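Local structure of uncharacterized protein (Pseudomonas aeruginosa, 4E72) at residues 11-17 / 32-38; 41-47 / 123-128; 92-98 / 181-185; 99-105 / 117-123. The protein is of unknown function, a DUF3298-family protein with a signal sequence and probably a lipoprotein of the bacterial envelope. One frame throughout, in Å; residues are numbered along the deposited sequence.

Contacts 1 and 4 are antiparallel strand pairings in the same six-stranded mixed sheet. Contact 1 is its outer hairpin, half exposed and held by a salt bridge and other polar cross-strand pairs. The centre of contact 4 lies about 4 Å from that of the chain, and its aliphatic side chains pack beneath helix 44-54. Contacts 2 and 3 join pieces distant in sequence, through a carboxylate and a histidine each. Contact 2 ties segment 41-47 to the end of strand 115-124 and shares Tyr-123 with contact 4. Contact 3 fastens the end of strand 84-95 to a loop of the smaller three-stranded sheet. Phe-38 of contact 1 packs on Leu-44 and Ile-101.

Contact 1. Residues 11-17 / 32-38; sequences TERLASE and NIDTLKF
Thr-11 opens the pairing with its hydroxyl: OG1 gives a hydrogen bond to Lys-37 O at 2.9 Å, while its CB lies near CE2 of Phe-38. OG1 points away from its own backbone N (chi1 176°), which brings it over one face of the Phe-38 ring and beside Leu-36 CD2. Glu-12 N reaches the same Lys-37 O from the opposite face of the carbonyl, so two donors grip one oxygen. Arg-13 runs out extended and turns its guanidinium to Asp-34, with NE 3.0 Å from OD1 in a salt bridge. The two planes stand 72° apart, OD1 is met from above the carboxylate plane, and the added bonds to OD2 are weak. The same guanidinium has Ala-15 CB over one face. On the sheet face opposite Arg-13 and Asp-34, Leu-14 lies alongside Thr-35, pointing the same way, and its CD1 touches Thr-35 CG2 and Lys-37 CG, both at 3.8 Å. Ser-16 exchanges two backbone bonds with Ile-33. Glu-17 OE2 takes a nearly straight bond from Asn-32 ND2, 2.8 Å long; OE2 lies in the amide plane, whereas ND2 stands well above the carboxylate plane. On its other side strand 30-37 pairs in parallel with strand 84-95, so this antiparallel beta hairpin ends the six-stranded mixed sheet, with 12-19 as its edge strand.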
# COMPACT_ATOMS: atom_id res chain seq x y z
N THR A 11 2.27 -13.85 -13.18
CA THR A 11 3.30 -13.47 -12.21
C THR A 11 3.88 -14.68 -11.44
O THR A 11 3.20 -15.69 -11.24
CB THR A 11 2.75 -12.41 -11.25
OG1 THR A 11 3.75 -12.14 -10.28
CG2 THR A 11 1.44 -12.83 -10.57
N GLU A 12 5.16 -14.55 -11.01
CA GLU A 12 5.86 -15.55 -10.22
C GLU A 12 6.03 -15.01 -8.77
O GLU A 12 6.56 -13.92 -8.57
CB GLU A 12 7.21 -15.94 -10.86
CG GLU A 12 8.09 -16.89 -10.05
CD GLU A 12 7.55 -18.29 -9.75
OE1 GLU A 12 6.89 -18.89 -10.63
OE2 GLU A 12 7.84 -18.80 -8.64
N ARG A 13 5.52 -15.77 -7.79
CA ARG A 13 5.58 -15.45 -6.37
C ARG A 13 6.91 -15.93 -5.77
O ARG A 13 7.25 -17.10 -5.89
CB ARG A 13 4.38 -16.08 -5.62
CG ARG A 13 4.39 -15.86 -4.10
CD ARG A 13 3.10 -16.30 -3.45
NE ARG A 13 3.16 -16.21 -1.99
CZ ARG A 13 3.12 -17.25 -1.17
NH1 ARG A 13 3.02 -18.48 -1.64
NH2 ARG A 13 3.17 -17.06 0.14
N LEU A 14 7.64 -15.01 -5.10
CA LEU A 14 8.92 -15.29 -4.43
C LEU A 14 8.73 -15.15 -2.93
O LEU A 14 8.76 -14.02 -2.42
CB LEU A 14 10.03 -14.34 -4.93
CG LEU A 14 10.30 -14.33 -6.42
CD1 LEU A 14 10.58 -12.92 -6.89
CD2 LEU A 14 11.45 -15.26 -6.77
N ALA A 15 8.52 -16.28 -2.23
CA ALA A 15 8.29 -16.30 -0.79
C ALA A 15 9.41 -17.03 -0.04
O ALA A 15 9.89 -18.09 -0.48
CB ALA A 15 6.94 -16.93 -0.48
N SER A 16 9.81 -16.46 1.11
CA SER A 16 10.85 -17.00 1.99
C SER A 16 10.70 -16.49 3.41
O SER A 16 10.32 -15.34 3.64
CB SER A 16 12.24 -16.61 1.46
OG SER A 16 12.51 -15.22 1.62
N GLU A 17 11.03 -17.35 4.37
CA GLU A 17 11.09 -17.04 5.78
C GLU A 17 12.46 -17.52 6.26
O GLU A 17 12.76 -18.71 6.11
CB GLU A 17 9.94 -17.67 6.56
CG GLU A 17 9.96 -17.34 8.05
CD GLU A 17 8.61 -17.48 8.72
OE1 GLU A 17 8.25 -18.62 9.09
OE2 GLU A 17 7.89 -16.46 8.85
N ASN A 32 10.66 -12.32 6.85
CA ASN A 32 9.70 -12.97 5.97
C ASN A 32 9.41 -12.05 4.77
O ASN A 32 8.84 -10.97 4.96
CB ASN A 32 8.43 -13.36 6.76
CG ASN A 32 7.40 -14.12 5.96
OD1 ASN A 32 6.99 -13.72 4.86
ND2 ASN A 32 6.92 -15.21 6.53
N ILE A 33 9.84 -12.46 3.56
CA ILE A 33 9.68 -11.67 2.32
C ILE A 33 8.86 -12.47 1.30
O ILE A 33 9.26 -13.57 0.91
CB ILE A 33 11.06 -11.23 1.73
CG1 ILE A 33 11.78 -10.24 2.68
CG2 ILE A 33 10.90 -10.62 0.30
CD1 ILE A 33 13.26 -10.14 2.45
N ASP A 34 7.73 -11.89 0.86
CA ASP A 34 6.79 -12.45 -0.11
C ASP A 34 6.60 -11.44 -1.24
O ASP A 34 5.74 -10.56 -1.16
CB ASP A 34 5.46 -12.81 0.58
CG ASP A 34 4.38 -13.42 -0.32
OD1 ASP A 34 4.68 -13.72 -1.51
OD2 ASP A 34 3.23 -13.57 0.16
N THR A 35 7.41 -11.55 -2.29
CA THR A 35 7.36 -10.58 -3.36
C THR A 35 6.94 -11.23 -4.69
O THR A 35 6.52 -12.40 -4.72
CB THR A 35 8.67 -9.79 -3.42
OG1 THR A 35 8.46 -8.62 -4.21
CG2 THR A 35 9.86 -10.63 -3.92
N LEU A 36 6.98 -10.43 -5.79
CA LEU A 36 6.55 -10.80 -7.12
C LEU A 36 7.53 -10.41 -8.23
O LEU A 36 8.16 -9.35 -8.17
CB LEU A 36 5.23 -10.08 -7.45
CG LEU A 36 3.99 -10.34 -6.61
CD1 LEU A 36 2.96 -9.27 -6.88
CD2 LEU A 36 3.41 -11.72 -6.90
N LYS A 37 7.54 -11.24 -9.28
CA LYS A 37 8.26 -11.04 -10.53
C LYS A 37 7.24 -11.15 -11.66
O LYS A 37 6.29 -11.92 -11.56
CB LYS A 37 9.42 -12.02 -10.70
CG LYS A 37 10.76 -11.41 -10.32
CD LYS A 37 11.92 -12.34 -10.59
CE LYS A 37 13.22 -11.80 -10.04
NZ LYS A 37 14.35 -12.72 -10.32
N PHE A 38 7.41 -10.33 -12.71
CA PHE A 38 6.54 -10.29 -13.87
C PHE A 38 7.36 -10.67 -15.12
O PHE A 38 8.16 -9.86 -15.60
CB PHE A 38 5.86 -8.91 -14.01
CG PHE A 38 4.91 -8.52 -12.89
CD1 PHE A 38 5.37 -7.84 -11.76
CD2 PHE A 38 3.55 -8.77 -13.00
CE1 PHE A 38 4.49 -7.45 -10.75
CE2 PHE A 38 2.66 -8.38 -11.98
CZ PHE A 38 3.14 -7.72 -10.87

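Contact 2. Residues 41-47 / 123-128; sequences EPQLDPI and YDRRQH
Glu-41 and Tyr-123 meet where a type I beta turn, Glu-41 to Leu-44, leads into helix 44-54 and lays it against the end of strand 115-124. From CB the Glu-41 chain heads away from its backbone N (chi1 -159°) and bends at CG, which lies 3.7 Å from Tyr-123 CE2. CD then carries the carboxylate between two donors. OE2 takes a hydrogen bond of 2.8 Å from Tyr-123 OH on its anti side, and a second of 2.8 Å from His-128 ND1 on its syn lone pair. The imidazole and carboxylate are nearly coplanar, 6° apart, and this N-H bond is close to straight. Glu-41 is buried, and these two bonds fix the rotation of its carboxylate. Gln-43 adds a weak bond from NE2 to OE2, while its OE1 leans on His-128 CB. Leu-44 covers a face of the tyrosine: its CG sits over the ring centre in a CH-pi contact, 3.8 Å from the centroid. Both methyls spread over the inner half of the ring, Leu-44 CD1 on Tyr-123 CD2 and Leu-44 CD2 on Tyr-123 CG. Leu-44 also packs on Phe-38 and on Ile-101 of strand 98-108. Farther along the helix, the Ile-47 methyl CD1 approaches Tyr-123 CE1 at 3.9 Å.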
# COMPACT_ATOMS: atom_id res chain seq x y z
N GLU A 41 6.52 -8.21 -18.05
CA GLU A 41 6.83 -6.81 -17.74
C GLU A 41 8.03 -6.75 -16.74
O GLU A 41 7.83 -6.43 -15.57
CB GLU A 41 5.58 -6.10 -17.18
CG GLU A 41 5.59 -4.58 -17.28
CD GLU A 41 5.33 -3.97 -18.64
OE1 GLU A 41 4.78 -4.66 -19.53
OE2 GLU A 41 5.63 -2.76 -18.80
N PRO A 42 9.28 -7.04 -17.18
CA PRO A 42 10.42 -7.05 -16.24
C PRO A 42 10.76 -5.70 -15.59
O PRO A 42 11.48 -5.71 -14.59
CB PRO A 42 11.59 -7.54 -17.09
CG PRO A 42 11.19 -7.21 -18.50
CD PRO A 42 9.72 -7.42 -18.55
N GLN A 43 10.23 -4.57 -16.11
CA GLN A 43 10.45 -3.23 -15.52
C GLN A 43 9.80 -3.12 -14.15
O GLN A 43 10.25 -2.33 -13.33
CB GLN A 43 9.88 -2.11 -16.42
CG GLN A 43 10.34 -2.13 -17.86
CD GLN A 43 9.16 -2.31 -18.76
OE1 GLN A 43 8.58 -1.33 -19.25
NE2 GLN A 43 8.73 -3.55 -18.94
N LEU A 44 8.73 -3.90 -13.91
CA LEU A 44 7.99 -3.89 -12.64
C LEU A 44 8.77 -4.54 -11.50
O LEU A 44 8.58 -4.14 -10.35
CB LEU A 44 6.64 -4.61 -12.80
CG LEU A 44 5.38 -3.73 -12.85
CD1 LEU A 44 4.15 -4.59 -13.10
CD2 LEU A 44 5.20 -2.95 -11.55
N ASP A 45 9.61 -5.56 -11.80
CA ASP A 45 10.37 -6.29 -10.76
C ASP A 45 11.21 -5.31 -9.86
O ASP A 45 10.98 -5.34 -8.65
CB ASP A 45 11.27 -7.40 -11.38
CG ASP A 45 10.57 -8.41 -12.31
OD1 ASP A 45 9.32 -8.36 -12.44
OD2 ASP A 45 11.28 -9.26 -12.90
N PRO A 46 12.09 -4.38 -10.39
CA PRO A 46 12.84 -3.49 -9.48
C PRO A 46 11.99 -2.39 -8.84
O PRO A 46 12.40 -1.82 -7.82
CB PRO A 46 13.91 -2.87 -10.39
CG PRO A 46 13.38 -2.98 -11.75
CD PRO A 46 12.52 -4.20 -11.80
N ILE A 47 10.82 -2.08 -9.45
CA ILE A 47 9.86 -1.08 -8.96
C ILE A 47 9.20 -1.62 -7.67
O ILE A 47 9.01 -0.89 -6.69
CB ILE A 47 8.84 -0.77 -10.08
CG1 ILE A 47 9.46 0.19 -11.15
CG2 ILE A 47 7.51 -0.24 -9.51
CD1 ILE A 47 8.59 0.37 -12.50
N TYR A 123 0.51 0.74 -11.55
CA TYR A 123 1.33 0.62 -12.74
C TYR A 123 0.49 0.57 -14.02
O TYR A 123 -0.30 -0.36 -14.21
CB TYR A 123 2.22 -0.62 -12.64
CG TYR A 123 3.25 -0.69 -13.75
CD1 TYR A 123 4.44 0.02 -13.66
CD2 TYR A 123 3.03 -1.47 -14.88
CE1 TYR A 123 5.39 -0.03 -14.68
CE2 TYR A 123 3.97 -1.52 -15.92
CZ TYR A 123 5.14 -0.79 -15.81
OH TYR A 123 6.09 -0.85 -16.80
N ASP A 124 0.67 1.56 -14.90
CA ASP A 124 -0.01 1.62 -16.20
C ASP A 124 0.85 0.94 -17.27
O ASP A 124 1.97 1.38 -17.54
CB ASP A 124 -0.33 3.07 -16.59
CG ASP A 124 -1.13 3.27 -17.87
OD1 ASP A 124 -1.83 2.31 -18.32
OD2 ASP A 124 -1.12 4.40 -18.39
N ARG A 125 0.35 -0.16 -17.83
CA ARG A 125 1.08 -0.93 -18.85
C ARG A 125 1.06 -0.26 -20.23
O ARG A 125 1.93 -0.55 -21.06
CB ARG A 125 0.49 -2.35 -18.97
CG ARG A 125 0.71 -3.21 -17.74
CD ARG A 125 -0.26 -4.37 -17.77
NE ARG A 125 -0.06 -5.22 -18.93
CZ ARG A 125 -0.96 -6.07 -19.42
NH1 ARG A 125 -2.15 -6.18 -18.85
NH2 ARG A 125 -0.68 -6.79 -20.49
N ARG A 126 0.06 0.62 -20.49
CA ARG A 126 -0.09 1.35 -21.75
C ARG A 126 1.07 2.36 -21.88
O ARG A 126 1.63 2.50 -22.96
CB ARG A 126 -1.47 2.05 -21.79
CG ARG A 126 -1.88 2.60 -23.15
CD ARG A 126 -3.12 3.46 -23.02
NE ARG A 126 -3.53 4.07 -24.28
CZ ARG A 126 -4.39 5.09 -24.39
NH1 ARG A 126 -4.93 5.63 -23.31
NH2 ARG A 126 -4.70 5.57 -25.59
N GLN A 127 1.46 3.00 -20.76
CA GLN A 127 2.55 3.97 -20.64
C GLN A 127 3.87 3.40 -20.07
O GLN A 127 4.90 4.06 -20.19
CB GLN A 127 2.11 5.14 -19.74
CG GLN A 127 1.06 6.07 -20.33
CD GLN A 127 0.68 7.13 -19.32
OE1 GLN A 127 1.23 8.23 -19.30
NE2 GLN A 127 -0.23 6.79 -18.40
N HIS A 128 3.83 2.20 -19.41
CA HIS A 128 4.97 1.55 -18.73
C HIS A 128 5.46 2.52 -17.64
O HIS A 128 6.63 2.91 -17.59
CB HIS A 128 6.10 1.13 -19.70
CG HIS A 128 5.60 0.40 -20.91
ND1 HIS A 128 5.26 -0.94 -20.87
CD2 HIS A 128 5.40 0.86 -22.17
CE1 HIS A 128 4.88 -1.26 -22.09
NE2 HIS A 128 4.94 -0.20 -22.91

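Contact 3. Residues 92-98 / 181-185; sequences REQHDGL and ALTFG
A type I' turn from His-95 to Leu-98 closes the hairpin of strands 84-95 and 98-108, and beside it the side chains of Glu-93 and His-95 catch loop 181-185. His-95 NE2 gives a hydrogen bond of 2.8 Å to Leu-182 O, in the plane of both ring and carbonyl. Its other nitrogen, ND1, donates to Asp-96 OD2 at 3.0 Å, so the imidazole is fixed at both ends. Asp-96 OD2 is held in turn by the backbone N of Gly-224. Over one face of this imidazole lies Phe-184 CB, and the phenyl turns its edge to the same ring in a T-shaped pair, centroids 5.6 Å apart and planes at 85°. Glu-93 OE1 accepts from Phe-184 N at 3.0 Å, nearly straight, while OE2 touches Thr-183 CG2 at 3.4 Å. Away from these polar bonds, Leu-98 CD1 packs on Leu-182 CD1. Arg-92 and Glu-93 form a classic beta bulge opposite Ile-100, and the Arg-92 guanidinium goes to Glu-205 and Glu-102. The loop thus joins the hairpin end of the large sheet to strands 179-181 and 187-190 of the small one.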
# COMPACT_ATOMS: atom_id res chain seq x y z
N ARG A 92 -3.31 -6.66 -6.16
CA ARG A 92 -4.65 -6.44 -5.64
C ARG A 92 -5.64 -6.58 -6.81
O ARG A 92 -6.66 -7.24 -6.65
CB ARG A 92 -4.77 -5.06 -4.94
CG ARG A 92 -6.19 -4.83 -4.42
CD ARG A 92 -6.28 -3.80 -3.33
NE ARG A 92 -7.68 -3.49 -3.06
CZ ARG A 92 -8.14 -2.97 -1.93
NH1 ARG A 92 -7.32 -2.72 -0.92
NH2 ARG A 92 -9.44 -2.70 -1.80
N GLU A 93 -5.34 -5.95 -7.97
CA GLU A 93 -6.21 -6.02 -9.15
C GLU A 93 -5.47 -5.80 -10.45
O GLU A 93 -4.43 -5.14 -10.47
CB GLU A 93 -7.33 -4.96 -9.07
CG GLU A 93 -8.58 -5.41 -8.34
CD GLU A 93 -9.35 -4.28 -7.68
OE1 GLU A 93 -9.87 -3.41 -8.42
OE2 GLU A 93 -9.44 -4.27 -6.43
N GLN A 94 -6.04 -6.32 -11.54
CA GLN A 94 -5.59 -6.11 -12.91
C GLN A 94 -6.81 -5.81 -13.74
O GLN A 94 -7.73 -6.64 -13.77
CB GLN A 94 -4.82 -7.32 -13.46
CG GLN A 94 -3.44 -7.43 -12.86
CD GLN A 94 -2.56 -8.32 -13.67
OE1 GLN A 94 -2.15 -7.98 -14.77
NE2 GLN A 94 -2.20 -9.45 -13.10
N HIS A 95 -6.85 -4.61 -14.34
CA HIS A 95 -7.96 -4.18 -15.20
C HIS A 95 -7.52 -3.04 -16.09
O HIS A 95 -6.76 -2.16 -15.66
CB HIS A 95 -9.22 -3.76 -14.40
CG HIS A 95 -9.06 -2.51 -13.58
ND1 HIS A 95 -9.43 -1.27 -14.09
CD2 HIS A 95 -8.54 -2.35 -12.34
CE1 HIS A 95 -9.13 -0.39 -13.14
NE2 HIS A 95 -8.60 -0.99 -12.07
N ASP A 96 -8.00 -3.06 -17.33
CA ASP A 96 -7.87 -2.03 -18.37
C ASP A 96 -6.40 -1.61 -18.61
O ASP A 96 -6.13 -0.43 -18.88
CB ASP A 96 -8.74 -0.82 -17.97
CG ASP A 96 -10.23 -1.16 -17.83
OD1 ASP A 96 -10.83 -1.62 -18.82
OD2 ASP A 96 -10.79 -0.97 -16.72
N GLY A 97 -5.48 -2.57 -18.53
CA GLY A 97 -4.06 -2.32 -18.71
C GLY A 97 -3.34 -1.82 -17.47
O GLY A 97 -2.14 -1.52 -17.54
N LEU A 98 -4.04 -1.71 -16.33
CA LEU A 98 -3.47 -1.28 -15.06
C LEU A 98 -3.15 -2.46 -14.15
O LEU A 98 -3.91 -3.43 -14.13
CB LEU A 98 -4.40 -0.32 -14.29
CG LEU A 98 -4.91 0.97 -14.94
CD1 LEU A 98 -5.64 1.81 -13.91
CD2 LEU A 98 -3.80 1.81 -15.52
N ALA A 181 -5.50 4.02 -4.69
CA ALA A 181 -5.49 2.99 -5.73
C ALA A 181 -6.65 3.15 -6.70
O ALA A 181 -7.79 3.41 -6.28
CB ALA A 181 -5.52 1.62 -5.11
N LEU A 182 -6.34 2.97 -8.02
CA LEU A 182 -7.33 3.02 -9.07
C LEU A 182 -8.02 1.64 -9.17
O LEU A 182 -7.86 0.91 -10.15
CB LEU A 182 -6.71 3.46 -10.42
CG LEU A 182 -6.24 4.94 -10.53
CD1 LEU A 182 -5.57 5.18 -11.88
CD2 LEU A 182 -7.41 5.93 -10.37
N THR A 183 -8.77 1.28 -8.11
CA THR A 183 -9.50 0.02 -8.06
C THR A 183 -10.72 0.13 -9.03
O THR A 183 -11.08 1.22 -9.48
CB THR A 183 -9.81 -0.38 -6.61
OG1 THR A 183 -10.20 0.78 -5.89
CG2 THR A 183 -8.61 -0.99 -5.91
N PHE A 184 -11.25 -1.01 -9.44
CA PHE A 184 -12.29 -1.05 -10.47
C PHE A 184 -13.64 -0.49 -9.99
O PHE A 184 -14.27 0.24 -10.75
CB PHE A 184 -12.46 -2.48 -11.01
CG PHE A 184 -13.44 -2.62 -12.14
CD1 PHE A 184 -13.03 -2.47 -13.46
CD2 PHE A 184 -14.78 -2.93 -11.89
CE1 PHE A 184 -13.96 -2.58 -14.51
CE2 PHE A 184 -15.70 -3.04 -12.95
CZ PHE A 184 -15.28 -2.86 -14.25
N GLY A 185 -14.05 -0.80 -8.76
CA GLY A 185 -15.37 -0.41 -8.25
C GLY A 185 -15.53 1.04 -7.86
O GLY A 185 -16.61 1.60 -8.01

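Contact 4. Residues 99-105 / 117-123; sequences VIIELSS and GRGFINY
Ile-101 and Ile-121 pair at the tight part of the contact, lying side by side and pointing the same way, CB to CB 3.9 Å. Leu-103 crosses Ile-121 at about a right angle, its CD2 3.9 Å from Ile-121 CD1. Its CD1 branch lies over the backbone of Gly-119, 3.8 Å from Gly-119 C. Helix 44-54 covers the layer through Leu-44, Val-48 and Ala-51. Both strands belong to a beta hairpin, the fourth and fifth strands of the six-stranded sheet, joined by eight backbone hydrogen bonds from Val-99 with Tyr-123 to Ser-105 with Gly-117. The opposite face is looser and partly open to solvent at Glu-102, Ser-104, Arg-118 and Phe-120. Phe-120 lies alongside Glu-102, its CE1 3.7 Å from Glu-102 CG, and that carboxylate is held by Arg-92. Arg-118 bends back at chi2 (-71°), so that NH1 bonds to Gly-117 O at 3.0 Å, on the opposite face of the carbonyl from Ser-105 N. Ser-104 OG sits over one face of the Arg-118 guanidinium, and Glu-102 OE2 stays 4.4 Å from Arg-118 NE, beyond a salt bridge. Nearer the buried end, Asn-122 ND2 donates to Val-180 O, and OD1 accepts from Leu-182 N besides touching Ile-100 CD1.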
# COMPACT_ATOMS: atom_id res chain seq x y z
N VAL A 99 -2.04 -2.37 -13.38
CA VAL A 99 -1.68 -3.39 -12.38
C VAL A 99 -1.70 -2.69 -11.03
O VAL A 99 -0.98 -1.72 -10.86
CB VAL A 99 -0.33 -4.13 -12.62
CG1 VAL A 99 -0.19 -5.33 -11.68
CG2 VAL A 99 -0.20 -4.59 -14.06
N ILE A 100 -2.59 -3.11 -10.11
CA ILE A 100 -2.66 -2.49 -8.79
C ILE A 100 -1.99 -3.43 -7.81
O ILE A 100 -2.49 -4.51 -7.56
CB ILE A 100 -4.09 -2.07 -8.33
CG1 ILE A 100 -4.94 -1.39 -9.42
CG2 ILE A 100 -4.05 -1.28 -6.99
CD1 ILE A 100 -4.36 -0.19 -10.20
N ILE A 101 -0.81 -3.05 -7.34
CA ILE A 101 -0.01 -3.83 -6.40
C ILE A 101 -0.21 -3.25 -5.01
O ILE A 101 -0.03 -2.05 -4.83
CB ILE A 101 1.50 -3.87 -6.81
CG1 ILE A 101 1.67 -4.59 -8.18
CG2 ILE A 101 2.34 -4.57 -5.72
CD1 ILE A 101 2.95 -4.30 -8.89
N GLU A 102 -0.60 -4.12 -4.06
CA GLU A 102 -0.75 -3.74 -2.65
C GLU A 102 0.48 -4.21 -1.87
O GLU A 102 0.90 -5.37 -2.01
CB GLU A 102 -2.04 -4.29 -2.03
CG GLU A 102 -2.43 -3.49 -0.80
CD GLU A 102 -3.70 -3.83 -0.05
OE1 GLU A 102 -4.70 -4.25 -0.68
OE2 GLU A 102 -3.72 -3.60 1.18
N LEU A 103 1.04 -3.30 -1.05
CA LEU A 103 2.23 -3.52 -0.24
C LEU A 103 1.92 -3.56 1.25
O LEU A 103 1.16 -2.72 1.73
CB LEU A 103 3.25 -2.39 -0.50
CG LEU A 103 3.50 -2.02 -1.97
CD1 LEU A 103 3.97 -0.61 -2.09
CD2 LEU A 103 4.49 -2.99 -2.63
N SER A 104 2.51 -4.53 1.97
CA SER A 104 2.36 -4.73 3.42
C SER A 104 3.70 -4.92 4.05
O SER A 104 4.57 -5.61 3.51
CB SER A 104 1.53 -5.98 3.73
OG SER A 104 0.28 -5.99 3.06
N SER A 105 3.83 -4.38 5.24
CA SER A 105 5.02 -4.53 6.06
C SER A 105 4.59 -4.67 7.51
O SER A 105 3.54 -4.15 7.91
CB SER A 105 5.98 -3.36 5.88
OG SER A 105 5.39 -2.14 6.31
N GLY A 117 2.82 -1.29 8.04
CA GLY A 117 2.87 -0.36 6.92
C GLY A 117 2.04 -0.89 5.76
O GLY A 117 1.90 -2.11 5.59
N ARG A 118 1.47 0.02 4.97
CA ARG A 118 0.68 -0.31 3.76
C ARG A 118 1.06 0.65 2.69
O ARG A 118 1.53 1.73 3.01
CB ARG A 118 -0.86 -0.28 3.99
CG ARG A 118 -1.41 -1.36 4.90
CD ARG A 118 -1.39 -2.76 4.31
NE ARG A 118 -2.03 -3.72 5.21
CZ ARG A 118 -1.46 -4.26 6.30
NH1 ARG A 118 -0.21 -3.94 6.63
NH2 ARG A 118 -2.15 -5.10 7.06
N GLY A 119 0.87 0.25 1.44
CA GLY A 119 1.18 1.07 0.27
C GLY A 119 0.56 0.52 -1.00
O GLY A 119 0.08 -0.63 -1.05
N PHE A 120 0.53 1.35 -2.03
CA PHE A 120 0.02 0.94 -3.34
C PHE A 120 1.03 1.26 -4.43
O PHE A 120 1.81 2.21 -4.30
CB PHE A 120 -1.32 1.62 -3.69
CG PHE A 120 -2.53 1.21 -2.89
CD1 PHE A 120 -2.93 -0.12 -2.84
CD2 PHE A 120 -3.33 2.17 -2.29
CE1 PHE A 120 -4.08 -0.50 -2.13
CE2 PHE A 120 -4.49 1.79 -1.59
CZ PHE A 120 -4.85 0.46 -1.51
N ILE A 121 0.99 0.48 -5.49
CA ILE A 121 1.66 0.75 -6.76
C ILE A 121 0.54 0.73 -7.81
O ILE A 121 -0.21 -0.25 -7.88
CB ILE A 121 2.82 -0.22 -7.12
CG1 ILE A 121 3.91 -0.30 -6.02
CG2 ILE A 121 3.41 0.14 -8.52
CD1 ILE A 121 4.93 -1.46 -6.21
N ASN A 122 0.39 1.80 -8.57
CA ASN A 122 -0.56 1.88 -9.68
C ASN A 122 0.27 1.90 -10.97
O ASN A 122 0.77 2.94 -11.36
CB ASN A 122 -1.48 3.09 -9.58
CG ASN A 122 -2.38 3.06 -8.39
OD1 ASN A 122 -3.51 2.56 -8.48
ND2 ASN A 122 -1.88 3.55 -7.25
N TYR A 123 0.51 0.74 -11.55
CA TYR A 123 1.33 0.62 -12.74
C TYR A 123 0.49 0.57 -14.02
O TYR A 123 -0.30 -0.36 -14.21
CB TYR A 123 2.22 -0.62 -12.64
CG TYR A 123 3.25 -0.69 -13.75
CD1 TYR A 123 4.44 0.02 -13.66
CD2 TYR A 123 3.03 -1.47 -14.88
CE1 TYR A 123 5.39 -0.03 -14.68
CE2 TYR A 123 3.97 -1.52 -15.92
CZ TYR A 123 5.14 -0.79 -15.81
OH TYR A 123 6.09 -0.85 -16.80